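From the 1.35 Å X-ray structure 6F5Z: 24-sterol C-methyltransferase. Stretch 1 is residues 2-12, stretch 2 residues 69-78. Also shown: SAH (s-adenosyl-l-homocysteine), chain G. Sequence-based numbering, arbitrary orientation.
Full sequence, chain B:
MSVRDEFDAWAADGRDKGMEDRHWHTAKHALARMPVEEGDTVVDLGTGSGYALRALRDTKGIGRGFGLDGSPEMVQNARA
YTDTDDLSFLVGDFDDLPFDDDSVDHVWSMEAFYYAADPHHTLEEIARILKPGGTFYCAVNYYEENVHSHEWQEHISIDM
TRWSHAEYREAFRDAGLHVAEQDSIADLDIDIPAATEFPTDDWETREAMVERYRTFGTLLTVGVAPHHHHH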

# COMPACT_ATOMS: atom_id res chain seq x y z
N SER B 2 -9.99 -14.04 29.74
CA SER B 2 -10.87 -13.93 28.57
C SER B 2 -10.85 -12.49 27.99
O SER B 2 -10.40 -11.56 28.66
CB SER B 2 -12.30 -14.35 28.92
OG SER B 2 -13.07 -13.32 29.52
N VAL B 3 -11.33 -12.34 26.73
CA VAL B 3 -11.37 -11.04 26.04
C VAL B 3 -12.28 -10.10 26.77
O VAL B 3 -11.85 -8.97 27.05
CB VAL B 3 -11.80 -11.19 24.54
CG1 VAL B 3 -11.98 -9.83 23.87
CG2 VAL B 3 -10.81 -12.03 23.77
N ARG B 4 -13.53 -10.54 27.09
CA ARG B 4 -14.44 -9.62 27.78
C ARG B 4 -13.92 -9.27 29.18
O ARG B 4 -14.06 -8.12 29.58
CB ARG B 4 -15.92 -10.08 27.77
CG ARG B 4 -16.35 -11.14 28.76
CD ARG B 4 -17.87 -11.27 28.77
NE ARG B 4 -18.52 -10.03 29.20
CZ ARG B 4 -19.84 -9.83 29.23
NH1 ARG B 4 -20.33 -8.67 29.63
NH2 ARG B 4 -20.67 -10.80 28.87
N ASP B 5 -13.21 -10.20 29.88
CA ASP B 5 -12.63 -9.89 31.19
C ASP B 5 -11.55 -8.80 31.07
O ASP B 5 -11.58 -7.82 31.83
CB ASP B 5 -12.02 -11.15 31.85
CG ASP B 5 -13.01 -12.10 32.50
OD1 ASP B 5 -14.05 -11.62 33.00
OD2 ASP B 5 -12.72 -13.32 32.55
N GLU B 6 -10.62 -8.97 30.11
CA GLU B 6 -9.51 -8.06 29.85
C GLU B 6 -9.96 -6.69 29.33
O GLU B 6 -9.36 -5.69 29.71
CB GLU B 6 -8.53 -8.69 28.84
CG GLU B 6 -7.27 -7.88 28.55
CD GLU B 6 -6.15 -7.95 29.58
OE1 GLU B 6 -5.98 -9.02 30.22
OE2 GLU B 6 -5.41 -6.95 29.71
N PHE B 7 -10.97 -6.65 28.43
CA PHE B 7 -11.33 -5.37 27.83
C PHE B 7 -12.59 -4.67 28.35
O PHE B 7 -12.86 -3.56 27.90
CB PHE B 7 -11.39 -5.53 26.30
CG PHE B 7 -10.01 -5.79 25.75
CD1 PHE B 7 -9.13 -4.74 25.52
CD2 PHE B 7 -9.58 -7.09 25.51
CE1 PHE B 7 -7.82 -5.00 25.07
CE2 PHE B 7 -8.29 -7.33 25.02
CZ PHE B 7 -7.43 -6.29 24.79
N ASP B 8 -13.33 -5.24 29.31
CA ASP B 8 -14.52 -4.53 29.81
C ASP B 8 -14.16 -3.24 30.55
O ASP B 8 -14.85 -2.22 30.38
CB ASP B 8 -15.45 -5.44 30.62
CG ASP B 8 -16.29 -6.42 29.80
OD1 ASP B 8 -16.24 -6.35 28.53
OD2 ASP B 8 -16.96 -7.29 30.41
N ALA B 9 -13.00 -3.21 31.26
CA ALA B 9 -12.54 -1.99 31.93
C ALA B 9 -12.13 -0.94 30.90
O ALA B 9 -12.22 0.27 31.15
CB ALA B 9 -11.37 -2.31 32.85
N TRP B 10 -11.74 -1.39 29.69
CA TRP B 10 -11.38 -0.47 28.62
C TRP B 10 -12.63 0.13 27.96
O TRP B 10 -12.50 1.12 27.22
CB TRP B 10 -10.48 -1.16 27.60
CG TRP B 10 -9.08 -1.34 28.08
CD1 TRP B 10 -8.50 -2.51 28.48
CD2 TRP B 10 -8.09 -0.32 28.25
NE1 TRP B 10 -7.19 -2.29 28.85
CE2 TRP B 10 -6.91 -0.95 28.71
CE3 TRP B 10 -8.07 1.07 28.01
CZ2 TRP B 10 -5.74 -0.23 28.97
CZ3 TRP B 10 -6.90 1.77 28.26
CH2 TRP B 10 -5.75 1.13 28.74
N ALA B 11 -13.80 -0.48 28.21
CA ALA B 11 -15.09 -0.00 27.69
C ALA B 11 -15.78 0.93 28.73
O ALA B 11 -16.75 1.61 28.41
CB ALA B 11 -15.98 -1.19 27.37
N ALA B 12 -15.28 0.98 29.97
CA ALA B 12 -15.87 1.81 31.03
C ALA B 12 -15.34 3.24 31.01
O ALA B 12 -14.16 3.45 30.75
CB ALA B 12 -15.62 1.17 32.39
N ASP B 69 -16.25 -7.29 17.93
CA ASP B 69 -15.46 -7.17 19.15
C ASP B 69 -15.86 -8.30 20.07
O ASP B 69 -16.99 -8.76 20.06
CB ASP B 69 -15.65 -5.81 19.83
CG ASP B 69 -14.44 -5.45 20.65
OD1 ASP B 69 -14.32 -5.97 21.80
OD2 ASP B 69 -13.61 -4.68 20.15
N GLY B 70 -14.91 -8.81 20.83
CA GLY B 70 -15.20 -9.89 21.77
C GLY B 70 -15.78 -9.38 23.08
O GLY B 70 -16.17 -10.19 23.93
N SER B 71 -15.81 -8.05 23.28
CA SER B 71 -16.37 -7.40 24.47
C SER B 71 -17.78 -6.88 24.18
O SER B 71 -17.92 -5.89 23.45
CB SER B 71 -15.47 -6.27 24.97
OG SER B 71 -16.16 -5.41 25.87
N PRO B 72 -18.84 -7.47 24.78
CA PRO B 72 -20.20 -6.95 24.55
C PRO B 72 -20.37 -5.49 24.96
O PRO B 72 -21.06 -4.75 24.26
CB PRO B 72 -21.10 -7.89 25.39
CG PRO B 72 -20.27 -9.15 25.52
CD PRO B 72 -18.86 -8.67 25.64
N GLU B 73 -19.71 -5.05 26.04
CA GLU B 73 -19.76 -3.65 26.51
C GLU B 73 -19.14 -2.71 25.46
O GLU B 73 -19.64 -1.61 25.22
CB GLU B 73 -19.02 -3.50 27.85
CG GLU B 73 -19.77 -4.08 29.04
CD GLU B 73 -19.52 -5.53 29.40
OE1 GLU B 73 -19.64 -5.86 30.60
OE2 GLU B 73 -19.19 -6.34 28.49
N MET B 74 -18.03 -3.16 24.84
CA MET B 74 -17.35 -2.37 23.83
C MET B 74 -18.27 -2.10 22.62
O MET B 74 -18.36 -0.94 22.19
CB MET B 74 -16.08 -3.09 23.36
CG MET B 74 -15.10 -2.18 22.72
SD MET B 74 -14.31 -0.94 23.79
CE MET B 74 -13.07 -1.95 24.67
N VAL B 75 -18.94 -3.14 22.11
CA VAL B 75 -19.80 -2.90 20.94
C VAL B 75 -21.10 -2.17 21.31
O VAL B 75 -21.60 -1.43 20.48
CB VAL B 75 -20.06 -4.11 20.04
CG1 VAL B 75 -18.87 -4.35 19.11
CG2 VAL B 75 -20.41 -5.35 20.86
N GLN B 76 -21.58 -2.31 22.58
CA GLN B 76 -22.72 -1.50 23.04
C GLN B 76 -22.32 -0.04 22.96
O GLN B 76 -23.07 0.78 22.42
CB GLN B 76 -23.10 -1.86 24.49
CG GLN B 76 -23.90 -3.16 24.62
CD GLN B 76 -23.95 -3.66 26.05
OE1 GLN B 76 -24.02 -2.88 27.02
NE2 GLN B 76 -23.92 -4.97 26.21
N ASN B 77 -21.09 0.29 23.45
CA ASN B 77 -20.58 1.64 23.36
C ASN B 77 -20.44 2.13 21.92
O ASN B 77 -20.91 3.22 21.58
CB ASN B 77 -19.26 1.76 24.10
CG ASN B 77 -19.39 1.62 25.59
OD1 ASN B 77 -20.47 1.43 26.15
ND2 ASN B 77 -18.27 1.73 26.26
N ALA B 78 -19.78 1.31 21.06
CA ALA B 78 -19.57 1.67 19.66
C ALA B 78 -20.89 2.01 18.96
O ALA B 78 -20.96 3.02 18.27
CB ALA B 78 -18.86 0.54 18.94
N SAH G . -9.39 -0.78 17.34
CA SAH G . -9.68 -0.01 18.58
CB SAH G . -9.61 -0.87 19.90
CG SAH G . -8.21 -1.41 20.18
SD SAH G . -8.20 -2.37 21.74
C SAH G . -8.75 1.22 18.73
O SAH G . -7.91 1.39 17.74
OXT SAH G . -8.82 1.97 19.68
C5' SAH G . -8.42 -4.08 21.18
C4' SAH G . -9.86 -4.43 20.86
O4' SAH G . -9.87 -5.78 20.32
C3' SAH G . -10.73 -4.46 22.13
O3' SAH G . -11.94 -3.72 21.97
C2' SAH G . -10.88 -5.95 22.42
O2' SAH G . -12.08 -6.31 23.11
C1' SAH G . -10.81 -6.57 21.03
N9 SAH G . -10.34 -7.95 21.00
C8 SAH G . -9.16 -8.44 21.52
N7 SAH G . -8.97 -9.72 21.31
C5 SAH G . -10.09 -10.10 20.59
C6 SAH G . -10.50 -11.35 20.06
N6 SAH G . -9.81 -12.49 20.20
N1 SAH G . -11.69 -11.39 19.40
C2 SAH G . -12.42 -10.27 19.31
N3 SAH G . -12.14 -9.05 19.77
C4 SAH G . -10.95 -9.03 20.40

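The N-terminal helix (3-11) packs against the start of helix 72-78, their N-to-C directions 34° apart and their axes 8.4 Å apart at closest; the two stretches bury 496 Å² between them, both sides summed. The closest pair of CA atoms is R4 CA and S71 CA (4.4 Å), at the turn leading into the second helix. F7, G70, S71 and M74 are buried, as suits apolar or small residues, while the charged R4 is exposed.

S71 organizes that turn. With chi1 in t (164°), its OG accepts from M74 N (3.1 Å), capping the helix, and donates to D8 OD1 (2.8 Å), so one small hydroxyl both caps its own helix and ties it to the other. D8 leaves its backbone sideways, but chi1 in m (-75°) brings the carboxylate to S71. It also meets a second acid there: D8 OD1 lies 3.0 Å from E73 OE2, two acceptors of like charge whose protonation the coordinates leave open.

R4 lies beside this acidic pair. Its chi1 in p (80°), chi2 in t and chi3 in m carry the guanidinium over P72, with R4 NH2 3.8 Å from P72 CG, which covers one guanidinium face. From there R4 NH1 makes a salt bridge to E73, with weak hydrogen bonds to E73 OE2 (2.8 Å, 120°) and E73 OE1 (3.1 Å, 144°), while R4 NE forms a long, weak salt-bridge bond to D8 OD2 (3.4 Å). E73, with chi1 in m and chi2 in p, directs its carboxylate to this arginine, which thus offers positive charge to both acids.

The apolar side of the contact centres on M74. Its CB points sideways, yet chi1 in t followed by chi2 and chi3 both in p bring the thioether nearer to the first helix: M74 CE reaches 4.0 Å from W10 CB and 4.3 Å from F7 CB, and M74 SD lies 4.0 Å from A11 CB. A11 suits this spot because its single methyl fits closely: A11 CB lies 3.8 Å from E73 CB and 3.8 Å from M74 N. One turn after E73, N77 (chi1 in m) adds a short but poorly angled, weak bond from N77 ND2 to A11 O (2.6 Å).

At the other end, V3 in t sets V3 CG1 3.8 Å from G70 CA. A CB on G70 would sit 2.8 Å from V3 CG1, so the glycine gives the valine room.

S-adenosyl-L-homocysteine borders both stretches. D69 receives its ribose hydroxyls, SAH O2' at D69 OD1 (2.6 Å) and SAH O3' at D69 OD2 (2.7 Å), and D69 OD1 also accepts from S71 N (3.0 Å). F7, with chi1 in m, points its CB toward stretch 2, but its ring extends to the ligand, with SAH C2' over one face.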